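Local atomic coordinates of hydrolase (Thermus thermophilus, PDB entry 1UFO), a protein that probably acts as a hydrolase of the alpha/beta hydrolase fold, with a substrate that is not known. Residues H179-I185 and V211-H217; S14-P20 and G51-F57; D58-H62 and E80-V84; G139-L144 and Y159-T165. The contacts are given in a common frame with arbitrary orientation. Residue numbers count along the deposited sequence, not the author numbering.

Contact 1: residues H179-I185 and V211-H217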
loop_
_atom_site.group_PDB
_atom_site.type_symbol
_atom_site.label_atom_id
_atom_site.label_comp_id
_atom_site.label_asym_id
_atom_site.label_seq_id
_atom_site.Cartn_x
_atom_site.Cartn_y
_atom_site.Cartn_z
ATOM N N HIS A 179 6.156 -5.821 1.211
ATOM C CA HIS A 179 6.628 -7.212 1.233
ATOM C C HIS A 179 5.834 -8.099 0.294
ATOM O O HIS A 179 4.744 -7.749 -0.133
ATOM C CB HIS A 179 6.360 -7.763 2.645
ATOM C CG HIS A 179 7.450 -8.612 3.210
ATOM N ND1 HIS A 179 8.542 -8.054 3.866
ATOM C CD2 HIS A 179 7.646 -9.964 3.231
ATOM C CE1 HIS A 179 9.369 -9.014 4.251
ATOM N NE2 HIS A 179 8.847 -10.192 3.881
ATOM N N GLY A 180 6.444 -9.247 -0.020
ATOM C CA GLY A 180 5.754 -10.244 -0.858
ATOM C C GLY A 180 5.301 -11.364 0.057
ATOM O O GLY A 180 6.035 -11.836 0.922
ATOM N N SER A 181 4.085 -11.860 -0.143
ATOM C CA SER A 181 3.599 -12.900 0.777
ATOM C C SER A 181 4.369 -14.211 0.762
ATOM O O SER A 181 4.316 -14.951 1.786
ATOM C CB SER A 181 2.108 -13.176 0.503
ATOM O OG SER A 181 1.939 -13.828 -0.761
ATOM N N ARG A 182 5.005 -14.520 -0.363
ATOM C CA ARG A 182 5.758 -15.772 -0.511
ATOM C C ARG A 182 7.270 -15.613 -0.317
ATOM O O ARG A 182 8.095 -16.452 -0.745
ATOM C CB ARG A 182 5.470 -16.370 -1.868
ATOM C CG ARG A 182 3.986 -16.682 -2.044
ATOM C CD ARG A 182 3.526 -17.920 -1.274
ATOM N NE ARG A 182 4.103 -19.113 -1.891
ATOM C CZ ARG A 182 3.506 -19.823 -2.846
ATOM N NH1 ARG A 182 4.135 -20.878 -3.362
ATOM N NH2 ARG A 182 2.281 -19.494 -3.254
ATOM N N ASP A 183 7.695 -14.552 0.346
ATOM C CA ASP A 183 9.137 -14.381 0.550
ATOM C C ASP A 183 9.646 -15.412 1.589
ATOM O O ASP A 183 9.082 -15.529 2.685
ATOM C CB ASP A 183 9.332 -12.920 1.096
ATOM C CG ASP A 183 10.789 -12.529 1.276
ATOM O OD1 ASP A 183 11.056 -11.278 1.314
ATOM O OD2 ASP A 183 11.655 -13.399 1.383
ATOM N N HIS A 184 10.650 -16.193 1.218
ATOM C CA HIS A 184 11.186 -17.133 2.199
ATOM C C HIS A 184 12.542 -16.721 2.734
ATOM O O HIS A 184 13.016 -17.338 3.688
ATOM C CB HIS A 184 11.247 -18.541 1.598
ATOM C CG HIS A 184 9.927 -19.010 1.073
ATOM N ND1 HIS A 184 8.787 -19.037 1.853
ATOM C CD2 HIS A 184 9.555 -19.460 -0.158
ATOM C CE1 HIS A 184 7.776 -19.498 1.132
ATOM N NE2 HIS A 184 8.211 -19.762 -0.093
ATOM N N ILE A 185 13.156 -15.700 2.166
ATOM C CA ILE A 185 14.440 -15.197 2.686
ATOM C C ILE A 185 14.125 -14.340 3.959
ATOM O O ILE A 185 14.786 -14.444 5.015
ATOM C CB ILE A 185 15.129 -14.405 1.607
ATOM C CG1 ILE A 185 15.514 -15.346 0.437
ATOM C CG2 ILE A 185 16.305 -13.732 2.205
ATOM C CD1 ILE A 185 16.024 -14.723 -0.835
ATOM N N VAL A 211 1.398 -5.480 1.179
ATOM C CA VAL A 211 1.792 -6.838 0.863
ATOM C C VAL A 211 1.227 -7.223 -0.493
ATOM O O VAL A 211 0.003 -7.095 -0.746
ATOM C CB VAL A 211 1.298 -7.860 1.946
ATOM C CG1 VAL A 211 1.792 -9.305 1.561
ATOM C CG2 VAL A 211 1.882 -7.503 3.330
ATOM N N GLU A 212 2.105 -7.647 -1.388
ATOM C CA GLU A 212 1.726 -8.089 -2.746
ATOM C C GLU A 212 1.585 -9.627 -2.650
ATOM O O GLU A 212 2.553 -10.353 -2.353
ATOM C CB GLU A 212 2.819 -7.678 -3.697
ATOM C CG GLU A 212 2.557 -8.059 -5.151
ATOM C CD GLU A 212 3.572 -7.433 -6.080
ATOM O OE1 GLU A 212 3.764 -7.977 -7.173
ATOM O OE2 GLU A 212 4.202 -6.461 -5.680
ATOM N N GLU A 213 0.379 -10.115 -2.943
ATOM C CA GLU A 213 0.124 -11.552 -2.786
ATOM C C GLU A 213 0.853 -12.294 -3.907
ATOM O O GLU A 213 0.701 -11.941 -5.097
ATOM C CB GLU A 213 -1.368 -11.768 -2.902
ATOM C CG GLU A 213 -1.785 -12.998 -2.181
ATOM C CD GLU A 213 -1.628 -12.918 -0.655
ATOM O OE1 GLU A 213 -1.545 -11.825 0.021
ATOM O OE2 GLU A 213 -1.689 -14.022 -0.085
ATOM N N GLY A 214 1.629 -13.302 -3.508
ATOM C CA GLY A 214 2.343 -14.093 -4.493
ATOM C C GLY A 214 3.759 -13.666 -4.780
ATOM O O GLY A 214 4.536 -14.448 -5.315
ATOM N N ALA A 215 4.090 -12.421 -4.442
ATOM C CA ALA A 215 5.462 -11.950 -4.653
ATOM C C ALA A 215 6.380 -12.566 -3.623
ATOM O O ALA A 215 5.950 -12.968 -2.533
ATOM C CB ALA A 215 5.520 -10.415 -4.545
ATOM N N GLY A 216 7.664 -12.661 -3.965
ATOM C CA GLY A 216 8.681 -13.231 -3.083
ATOM C C GLY A 216 9.644 -12.146 -2.652
ATOM O O GLY A 216 9.255 -10.977 -2.452
ATOM N N HIS A 217 10.903 -12.529 -2.555
ATOM C CA HIS A 217 11.979 -11.622 -2.121
ATOM C C HIS A 217 12.612 -10.797 -3.277
ATOM O O HIS A 217 13.821 -10.914 -3.661
ATOM C CB HIS A 217 13.028 -12.480 -1.339
ATOM C CG HIS A 217 13.963 -11.636 -0.567
ATOM N ND1 HIS A 217 13.577 -10.983 0.570
ATOM C CD2 HIS A 217 15.265 -11.338 -0.771
ATOM C CE1 HIS A 217 14.634 -10.328 1.060
ATOM N NE2 HIS A 217 15.670 -10.533 0.274
HETATM O O HOH W 1 9.163 -9.702 0.234
HETATM O O HOH W 2 0.210 -15.646 -0.544
#

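Contact 2: residues S14-P20 and G51-F57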
loop_
_atom_site.group_PDB
_atom_site.type_symbol
_atom_site.label_atom_id
_atom_site.label_comp_id
_atom_site.label_asym_id
_atom_site.label_seq_id
_atom_site.Cartn_x
_atom_site.Cartn_y
_atom_site.Cartn_z
ATOM N N SER A 14 31.769 7.623 -2.553
ATOM C CA SER A 14 31.367 7.756 -3.957
ATOM C C SER A 14 29.883 7.396 -4.042
ATOM O O SER A 14 29.507 6.226 -3.803
ATOM C CB SER A 14 32.159 6.818 -4.867
ATOM O OG SER A 14 31.825 7.125 -6.214
ATOM N N VAL A 15 29.063 8.399 -4.336
ATOM C CA VAL A 15 27.621 8.135 -4.342
ATOM C C VAL A 15 27.015 8.232 -5.746
ATOM O O VAL A 15 27.173 9.263 -6.408
ATOM C CB VAL A 15 26.953 9.166 -3.406
ATOM C CG1 VAL A 15 25.488 8.885 -3.270
ATOM C CG2 VAL A 15 27.558 9.050 -2.012
ATOM N N LEU A 16 26.346 7.162 -6.220
ATOM C CA LEU A 16 25.635 7.222 -7.496
ATOM C C LEU A 16 24.395 8.099 -7.304
ATOM O O LEU A 16 23.601 7.952 -6.345
ATOM C CB LEU A 16 25.258 5.813 -7.930
ATOM C CG LEU A 16 24.450 5.713 -9.204
ATOM C CD1 LEU A 16 25.329 6.129 -10.301
ATOM C CD2 LEU A 16 23.997 4.210 -9.458
ATOM N N ALA A 17 24.194 9.019 -8.206
ATOM C CA ALA A 17 23.041 9.897 -8.107
ATOM C C ALA A 17 22.208 9.958 -9.370
ATOM O O ALA A 17 22.771 10.031 -10.486
ATOM C CB ALA A 17 23.465 11.333 -7.747
ATOM N N ARG A 18 20.900 9.884 -9.237
ATOM C CA ARG A 18 20.024 10.050 -10.401
ATOM C C ARG A 18 19.317 11.343 -10.105
ATOM O O ARG A 18 18.466 11.474 -9.215
ATOM C CB ARG A 18 19.033 8.886 -10.487
ATOM C CG ARG A 18 18.273 8.884 -11.763
ATOM C CD ARG A 18 18.930 7.949 -12.867
ATOM N NE ARG A 18 17.964 7.807 -13.970
ATOM C CZ ARG A 18 16.698 7.426 -13.761
ATOM N NH1 ARG A 18 16.305 7.135 -12.501
ATOM N NH2 ARG A 18 15.792 7.439 -14.768
ATOM N N ILE A 19 19.698 12.364 -10.878
ATOM C CA ILE A 19 19.259 13.722 -10.586
ATOM C C ILE A 19 18.258 14.319 -11.561
ATOM O O ILE A 19 18.596 14.555 -12.736
ATOM C CB ILE A 19 20.509 14.650 -10.501
ATOM C CG1 ILE A 19 21.512 14.059 -9.492
ATOM C CG2 ILE A 19 20.050 16.096 -10.189
ATOM C CD1 ILE A 19 22.868 14.974 -9.237
ATOM N N PRO A 20 17.046 14.621 -11.094
ATOM C CA PRO A 20 16.046 15.201 -12.022
ATOM C C PRO A 20 16.364 16.684 -12.151
ATOM O O PRO A 20 16.991 17.285 -11.272
ATOM C CB PRO A 20 14.707 14.940 -11.341
ATOM C CG PRO A 20 15.067 14.963 -9.848
ATOM C CD PRO A 20 16.487 14.383 -9.749
ATOM N N GLY A 51 10.569 13.732 -9.430
ATOM C CA GLY A 51 11.209 14.823 -8.708
ATOM C C GLY A 51 12.091 14.391 -7.534
ATOM O O GLY A 51 12.619 15.246 -6.802
ATOM N N PHE A 52 12.282 13.096 -7.323
ATOM C CA PHE A 52 13.180 12.656 -6.225
ATOM C C PHE A 52 14.608 12.514 -6.704
ATOM O O PHE A 52 14.882 11.843 -7.723
ATOM C CB PHE A 52 12.676 11.301 -5.657
ATOM C CG PHE A 52 11.396 11.448 -4.900
ATOM C CD1 PHE A 52 10.171 11.528 -5.557
ATOM C CD2 PHE A 52 11.427 11.561 -3.491
ATOM C CE1 PHE A 52 8.993 11.722 -4.811
ATOM C CE2 PHE A 52 10.278 11.748 -2.771
ATOM C CZ PHE A 52 9.033 11.830 -3.449
ATOM N N LEU A 53 15.534 13.226 -6.017
ATOM C CA LEU A 53 16.935 13.080 -6.325
ATOM C C LEU A 53 17.384 11.816 -5.604
ATOM O O LEU A 53 17.422 11.784 -4.349
ATOM C CB LEU A 53 17.665 14.368 -5.820
ATOM C CG LEU A 53 19.097 14.563 -6.294
ATOM C CD1 LEU A 53 19.456 16.020 -5.883
ATOM C CD2 LEU A 53 20.051 13.550 -5.676
ATOM N N LEU A 54 17.649 10.784 -6.368
ATOM C CA LEU A 54 18.047 9.488 -5.757
ATOM C C LEU A 54 19.518 9.424 -5.542
ATOM O O LEU A 54 20.317 9.765 -6.428
ATOM C CB LEU A 54 17.709 8.345 -6.667
ATOM C CG LEU A 54 16.297 8.415 -7.278
ATOM C CD1 LEU A 54 16.136 7.155 -8.244
ATOM C CD2 LEU A 54 15.224 8.423 -6.185
ATOM N N LEU A 55 19.892 8.912 -4.386
ATOM C CA LEU A 55 21.296 8.679 -4.018
ATOM C C LEU A 55 21.471 7.226 -3.545
ATOM O O LEU A 55 20.634 6.762 -2.824
ATOM C CB LEU A 55 21.682 9.539 -2.809
ATOM C CG LEU A 55 21.520 11.041 -3.034
ATOM C CD1 LEU A 55 21.883 11.812 -1.710
ATOM C CD2 LEU A 55 22.506 11.539 -4.068
ATOM N N ALA A 56 22.562 6.569 -3.932
ATOM C CA ALA A 56 22.844 5.209 -3.435
ATOM C C ALA A 56 24.337 5.013 -3.444
ATOM O O ALA A 56 25.031 5.539 -4.327
ATOM C CB ALA A 56 22.176 4.191 -4.352
ATOM N N PHE A 57 24.858 4.306 -2.452
ATOM C CA PHE A 57 26.270 4.002 -2.486
ATOM C C PHE A 57 26.432 2.543 -2.132
ATOM O O PHE A 57 25.492 1.910 -1.596
ATOM C CB PHE A 57 27.063 4.908 -1.546
ATOM C CG PHE A 57 26.710 4.761 -0.062
ATOM C CD1 PHE A 57 27.498 3.940 0.769
ATOM C CD2 PHE A 57 25.583 5.423 0.486
ATOM C CE1 PHE A 57 27.168 3.791 2.157
ATOM C CE2 PHE A 57 25.252 5.291 1.861
ATOM C CZ PHE A 57 26.056 4.470 2.689
#

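Contact 3: residues D58-H62 and E80-V84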
loop_
_atom_site.group_PDB
_atom_site.type_symbol
_atom_site.label_atom_id
_atom_site.label_comp_id
_atom_site.label_asym_id
_atom_site.label_seq_id
_atom_site.Cartn_x
_atom_site.Cartn_y
_atom_site.Cartn_z
ATOM N N ASP A 58 27.605 1.972 -2.469
ATOM C CA ASP A 58 27.827 0.565 -2.180
ATOM C C ASP A 58 28.148 0.316 -0.703
ATOM O O ASP A 58 28.909 1.056 -0.088
ATOM C CB ASP A 58 29.021 0.046 -3.008
ATOM C CG ASP A 58 28.718 -0.063 -4.476
ATOM O OD1 ASP A 58 29.641 0.216 -5.306
ATOM O OD2 ASP A 58 27.582 -0.425 -4.819
ATOM N N ALA A 59 27.585 -0.754 -0.170
ATOM C CA ALA A 59 27.867 -1.116 1.231
ATOM C C ALA A 59 29.257 -1.723 1.322
ATOM O O ALA A 59 29.833 -2.121 0.326
ATOM C CB ALA A 59 26.816 -2.169 1.684
ATOM N N PRO A 60 29.772 -1.781 2.517
ATOM C CA PRO A 60 31.106 -2.407 2.650
ATOM C C PRO A 60 31.050 -3.784 2.028
ATOM O O PRO A 60 30.045 -4.524 2.131
ATOM C CB PRO A 60 31.305 -2.485 4.154
ATOM C CG PRO A 60 30.542 -1.353 4.693
ATOM C CD PRO A 60 29.262 -1.274 3.804
ATOM N N ARG A 61 32.136 -4.177 1.352
ATOM C CA ARG A 61 32.283 -5.452 0.690
ATOM C C ARG A 61 31.417 -5.721 -0.554
ATOM O O ARG A 61 31.430 -6.829 -1.108
ATOM C CB ARG A 61 32.028 -6.610 1.672
ATOM C CG ARG A 61 32.955 -6.636 2.797
ATOM C CD ARG A 61 32.719 -7.858 3.686
ATOM N NE ARG A 61 32.958 -9.149 3.048
ATOM C CZ ARG A 61 33.004 -10.265 3.770
ATOM N NH1 ARG A 61 32.809 -10.156 5.080
ATOM N NH2 ARG A 61 33.272 -11.459 3.214
ATOM N N HIS A 62 30.696 -4.715 -1.044
ATOM C CA HIS A 62 29.823 -4.862 -2.152
ATOM C C HIS A 62 30.171 -3.897 -3.310
ATOM O O HIS A 62 30.859 -2.887 -3.112
ATOM C CB HIS A 62 28.383 -4.501 -1.695
ATOM C CG HIS A 62 27.759 -5.547 -0.833
ATOM N ND1 HIS A 62 28.152 -5.786 0.467
ATOM C CD2 HIS A 62 26.785 -6.457 -1.121
ATOM C CE1 HIS A 62 27.442 -6.810 0.944
ATOM N NE2 HIS A 62 26.616 -7.224 -0.001
ATOM N N GLU A 80 29.404 -11.689 9.724
ATOM C CA GLU A 80 29.912 -10.812 8.668
ATOM C C GLU A 80 28.794 -9.981 7.992
ATOM O O GLU A 80 28.990 -8.780 7.634
ATOM C CB GLU A 80 30.675 -11.667 7.651
ATOM C CG GLU A 80 32.020 -12.069 8.311
ATOM C CD GLU A 80 32.907 -12.965 7.443
ATOM O OE1 GLU A 80 33.845 -13.557 8.059
ATOM O OE2 GLU A 80 32.681 -13.077 6.213
ATOM N N VAL A 81 27.616 -10.574 7.886
ATOM C CA VAL A 81 26.485 -9.852 7.269
ATOM C C VAL A 81 26.133 -8.667 8.167
ATOM O O VAL A 81 25.973 -7.526 7.668
ATOM C CB VAL A 81 25.268 -10.803 7.130
ATOM C CG1 VAL A 81 23.966 -9.983 6.883
ATOM C CG2 VAL A 81 25.477 -11.733 5.963
ATOM N N TYR A 82 26.042 -8.859 9.485
ATOM C CA TYR A 82 25.651 -7.701 10.293
ATOM C C TYR A 82 26.761 -6.701 10.569
ATOM O O TYR A 82 26.491 -5.522 10.904
ATOM C CB TYR A 82 24.926 -8.137 11.564
ATOM C CG TYR A 82 23.563 -8.675 11.200
ATOM C CD1 TYR A 82 23.279 -10.032 11.259
ATOM C CD2 TYR A 82 22.592 -7.827 10.685
ATOM C CE1 TYR A 82 22.067 -10.531 10.825
ATOM C CE2 TYR A 82 21.351 -8.321 10.190
ATOM C CZ TYR A 82 21.104 -9.684 10.264
ATOM O OH TYR A 82 19.978 -10.146 9.615
ATOM N N ARG A 83 28.020 -7.128 10.391
ATOM C CA ARG A 83 29.109 -6.137 10.462
ATOM C C ARG A 83 29.015 -5.255 9.182
ATOM O O ARG A 83 29.188 -4.012 9.252
ATOM C CB ARG A 83 30.438 -6.895 10.584
ATOM C CG ARG A 83 31.670 -5.984 10.422
ATOM C CD ARG A 83 31.589 -4.682 11.278
ATOM N NE ARG A 83 31.357 -4.928 12.707
ATOM C CZ ARG A 83 31.068 -3.988 13.605
ATOM N NH1 ARG A 83 30.880 -4.293 14.889
ATOM N NH2 ARG A 83 30.963 -2.688 13.256
ATOM N N VAL A 84 28.741 -5.858 8.024
ATOM C CA VAL A 84 28.463 -5.018 6.789
ATOM C C VAL A 84 27.277 -4.051 7.129
ATOM O O VAL A 84 27.385 -2.845 6.840
ATOM C CB VAL A 84 27.996 -5.869 5.621
ATOM C CG1 VAL A 84 27.428 -4.945 4.442
ATOM C CG2 VAL A 84 29.201 -6.693 5.023
HETATM O O HOH W 3 31.747 -8.183 7.074
#

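Contact 4: residues G139-L144 and Y159-T165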
loop_
_atom_site.group_PDB
_atom_site.type_symbol
_atom_site.label_atom_id
_atom_site.label_comp_id
_atom_site.label_asym_id
_atom_site.label_seq_id
_atom_site.Cartn_x
_atom_site.Cartn_y
_atom_site.Cartn_z
ATOM N N GLY A 139 12.865 -5.410 10.836
ATOM C CA GLY A 139 13.542 -4.676 11.902
ATOM C C GLY A 139 14.249 -5.579 12.927
ATOM O O GLY A 139 14.768 -5.084 13.918
ATOM N N PHE A 140 14.213 -6.874 12.689
ATOM C CA PHE A 140 14.908 -7.833 13.479
ATOM C C PHE A 140 15.912 -8.512 12.595
ATOM O O PHE A 140 15.672 -8.729 11.408
ATOM C CB PHE A 140 13.981 -8.941 14.010
ATOM C CG PHE A 140 13.033 -8.476 15.080
ATOM C CD1 PHE A 140 11.814 -7.833 14.776
ATOM C CD2 PHE A 140 13.383 -8.647 16.408
ATOM C CE1 PHE A 140 10.982 -7.363 15.827
ATOM C CE2 PHE A 140 12.567 -8.193 17.441
ATOM C CZ PHE A 140 11.377 -7.552 17.175
ATOM N N PRO A 141 17.070 -8.911 13.178
ATOM C CA PRO A 141 18.084 -9.620 12.397
ATOM C C PRO A 141 17.568 -11.029 12.137
ATOM O O PRO A 141 16.650 -11.484 12.802
ATOM C CB PRO A 141 19.319 -9.631 13.286
ATOM C CG PRO A 141 18.714 -9.685 14.677
ATOM C CD PRO A 141 17.487 -8.710 14.579
HETATM N N MSE A 142 18.091 -11.626 11.088
HETATM C CA MSE A 142 17.630 -12.955 10.735
HETATM C C MSE A 142 17.741 -13.953 11.843
HETATM O O MSE A 142 18.558 -13.883 12.749
HETATM C CB MSE A 142 18.404 -13.470 9.508
HETATM C CG MSE A 142 19.886 -13.800 9.814
HETATM SE SE MSE A 142 20.823 -14.414 8.223
HETATM C CE MSE A 142 21.501 -12.782 7.651
ATOM N N LYS A 143 16.872 -14.942 11.767
ATOM C CA LYS A 143 16.952 -16.021 12.733
ATOM C C LYS A 143 18.346 -16.622 12.591
ATOM O O LYS A 143 18.781 -16.899 11.489
ATOM C CB LYS A 143 15.849 -17.020 12.375
ATOM C CG LYS A 143 14.621 -16.225 11.926
ATOM C CD LYS A 143 13.272 -16.936 12.043
ATOM C CE LYS A 143 12.295 -16.411 10.929
ATOM N NZ LYS A 143 12.779 -16.788 9.602
ATOM N N LEU A 144 19.007 -16.891 13.721
ATOM C CA LEU A 144 20.372 -17.408 13.712
ATOM C C LEU A 144 20.431 -18.872 13.321
ATOM O O LEU A 144 19.975 -19.715 14.076
ATOM C CB LEU A 144 21.011 -17.206 15.096
ATOM C CG LEU A 144 22.527 -17.221 15.003
ATOM C CD1 LEU A 144 23.030 -15.963 14.372
ATOM C CD2 LEU A 144 23.128 -17.359 16.444
ATOM N N TYR A 159 21.427 -8.555 18.340
ATOM C CA TYR A 159 20.542 -9.662 18.683
ATOM C C TYR A 159 19.956 -9.472 20.079
ATOM O O TYR A 159 18.817 -9.794 20.355
ATOM C CB TYR A 159 21.306 -11.006 18.552
ATOM C CG TYR A 159 21.312 -11.577 17.164
ATOM C CD1 TYR A 159 22.288 -11.214 16.209
ATOM C CD2 TYR A 159 20.262 -12.420 16.735
ATOM C CE1 TYR A 159 22.232 -11.654 14.877
ATOM C CE2 TYR A 159 20.203 -12.859 15.413
ATOM C CZ TYR A 159 21.174 -12.482 14.475
ATOM O OH TYR A 159 21.089 -12.830 13.186
ATOM N N GLN A 160 20.741 -8.886 20.970
ATOM C CA GLN A 160 20.261 -8.617 22.293
ATOM C C GLN A 160 19.162 -7.560 22.305
ATOM O O GLN A 160 18.206 -7.644 23.092
ATOM C CB GLN A 160 21.437 -8.146 23.140
ATOM C CG GLN A 160 21.156 -8.146 24.599
ATOM C CD GLN A 160 21.347 -6.781 25.195
ATOM O OE1 GLN A 160 20.638 -5.803 24.846
ATOM N NE2 GLN A 160 22.297 -6.687 26.118
ATOM N N ALA A 161 19.314 -6.530 21.461
ATOM C CA ALA A 161 18.347 -5.442 21.411
ATOM C C ALA A 161 18.141 -5.024 19.940
ATOM O O ALA A 161 18.723 -4.066 19.465
ATOM C CB ALA A 161 18.827 -4.211 22.245
ATOM N N PRO A 162 17.355 -5.811 19.185
ATOM C CA PRO A 162 17.102 -5.484 17.769
ATOM C C PRO A 162 16.523 -4.059 17.663
ATOM O O PRO A 162 15.805 -3.590 18.563
ATOM C CB PRO A 162 16.052 -6.517 17.361
ATOM C CG PRO A 162 16.422 -7.718 18.269
ATOM C CD PRO A 162 16.708 -7.060 19.576
ATOM N N PRO A 163 16.795 -3.368 16.538
ATOM C CA PRO A 163 16.247 -2.014 16.422
ATOM C C PRO A 163 14.748 -1.912 16.588
ATOM O O PRO A 163 14.283 -0.942 17.192
ATOM C CB PRO A 163 16.687 -1.534 15.009
ATOM C CG PRO A 163 17.048 -2.831 14.304
ATOM C CD PRO A 163 17.580 -3.775 15.353
ATOM N N ALA A 164 13.989 -2.860 16.054
ATOM C CA ALA A 164 12.526 -2.728 16.182
ATOM C C ALA A 164 12.011 -2.853 17.596
ATOM O O ALA A 164 10.829 -2.613 17.823
ATOM C CB ALA A 164 11.795 -3.729 15.276
ATOM N N THR A 165 12.900 -3.250 18.518
ATOM C CA THR A 165 12.468 -3.316 19.947
ATOM C C THR A 165 12.706 -1.971 20.636
ATOM O O THR A 165 12.409 -1.835 21.856
ATOM C CB THR A 165 13.229 -4.405 20.739
ATOM O OG1 THR A 165 14.613 -4.045 20.838
ATOM C CG2 THR A 165 13.098 -5.760 20.029
#

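Contact 1: residues H179-I185 and V211-H217
This is a parallel strand pairing running on into two turns bonded to each other at the C-terminal ends of the last two parallel strands, where an alpha/beta hydrolase carries its acid and histidine. Strand 175-180 and strand 207-212 end side by side: E212 N donates to H179 O (2.9 Å, 164° at the hydrogen) and S181 N to E212 O (3.1 Å, 164°), the alternating pattern of parallel strands. From its last strand residue each segment turns, G180-D183 as type I and E212-A215 as type II, linked by G214 N to S181 OG (2.8 Å) and R182 N to A215 O (2.8 Å). G214, at phi/psi 94/-20, sits where a CB would collide with the preceding carbonyl. An ideal CB on G180 would fall 2.4 Å from A215 O, so the close approach depends on its absence. Further on, H217 ND1 donates to D183 OD1 (2.6 Å, 165°), and I185 CB lies 3.8 Å from the centroid of the H217 ring, over its face. A water joins G180 N, D183 OD1 and G216 O. Because H217 NE2 also bonds to S113 OG, the geometry is consistent with a Ser-His-Asp triad. The two strands belong to a beta-alpha-beta unit whose helix 188-198 covers H179 and V211; E212 and A215 face helix 221-236, and V211 and E212 pair antiparallel with a strand of the second subunit.

Contact 2: residues S14-P20 and G51-F57
Two hydrogen-bonded antiparallel pairs, L16 with A56 and R18 with L54, hold strand 13-20 against strand 52-56. Each is closed by two bonds: L16 N to A56 O (2.8 Å), A56 N to L16 O (3.0 Å), R18 N to L54 O (2.9 Å) and L54 N to R18 O (3.0 Å). The short axes approach to 4.8 Å at 170°. Between these pairs lies the non-hydrogen-bonded pair A17 and L55, with CA atoms 4.6 Å apart; L55, in an m,t rotamer, brings CD2 to 3.8 Å from A17 CB. V15 (t) sets CG1 3.9 Å from L55 CB. Strand 13-20 is second, and runs against the others, in the order 1-2-4-3-5-6-7-8 of the alpha/beta hydrolase fold. On the face of L16, L54 and A56, R18 keeps its CB 4.1 Å from L54 CD1, while its side chain, t at chi1 and chi3 but kinked at chi2 (95°), leads away to a salt bridge with E49. I19 (m,t) and L53 (t,t) meet at CG1 and CG, 4.0 Å apart, and P20 CD reaches 4.1 Å from L53 CB. F57 is p at chi1, carrying its ring away from strand 13-20 to an edge-to-face stack with F88.

Contact 3: residues D58-H62 and E80-V84
A salt bridge between R61 and E80 ties the loop after strand 52-56 to helix 77-103. R61 NH1 donates to E80 OE2 at 3.1 Å with 159° at the hydrogen, while R61 NH2 adds a weak bond to the same E80 OE2 at 3.5 Å and 140°. One water bridges the same two residues, accepting from R61 NH1 (3.0 Å) and donating to E80 O (2.9 Å), so the guanidinium reaches the side chain directly and the backbone carbonyl through the water. R61 NE also bonds to the carbonyl of P68. The loop that presents R61 is a type II turn from A59 to H62, closed by H62 N to A59 O (3.1 Å); R61 occupies its third position at phi/psi 69/8. Within the turn H62 ND1 also donates to P60 O (2.8 Å, 170°), and H62 NE2 is hydrogen-bonded to Q34 N. Packing centres on V84, which loses 101 Å² to the loop. V84 CG1 lies 4.0 Å from A59 CB, 4.2 Å from P60 CD and 4.0 Å from H62 CE1, and V84 CG2 lies 3.9 Å from R61 CD. V84 N bonds to E80 O (3.0 Å), so E80 and V84, one helical turn apart, both meet the loop. A59 and P60 also rest on F88 one turn further along helix 77-103, and V81 and Y82 pack on L114 of helix 114-124.

Contact 4: residues G139-L144 and Y159-T165
Y159, P141 and F140 bury most of the surface here, 103, 64 and 60 Å² in that order. At the end of helix 153-160, the Y159 ring receives P141 CG over its face, 3.6 Å from the centroid and 13° off the normal, a CH-pi contact. The Y159 hydroxyl donates to M142 O at 2.8 Å, so one side chain holds the loop by both ring and oxygen; L144 CD1 comes within 3.9 Å of Y159 CZ. P141 also touches P162, with CD 3.8 Å from P162 CB. The F140 ring packs along the chain that follows the helix: CD2 is 3.5 Å from P162 CB, CE1 3.8 Å from A164 CB and CE2 3.6 Å from T165 CG2. Beside it a backbone bond from A164 N to G139 O (3.2 Å, 158°) joins the two segments, and an ideal CB on G139 would lie only 2.8 Å from A164 CB. Both segments lie between strand 132-135 and strand 175-180, the sixth and seventh strands, where alpha/beta hydrolases commonly carry insertions, and the contact packs this excursion onto itself. F140 lies against helix 188-198, P163 against helix 114-124, and P141 against Y82 of helix 77-103.

Contacts 1 and 2 lie on the same central sheet, their centres 27 Å apart: 14-20/51-57 belongs to its antiparallel side, 179-185/211-217 to the parallel edge where the sheet meets the second subunit. Contact 2 passes directly into contact 3 in sequence, since 58-62 follows 51-57. Contacts 3 and 4 touch, Y82 OH lying 2.8 Å from M142 N in a probable hydrogen bond and Y82 CE1 3.4 Å from Y159 OH, so helix 77-103 links the two loops. The probable triad residues D183 and H217 belong to contact 1; nearest atoms of contacts 4 and 3 come within about 6 and 8 Å of that contact.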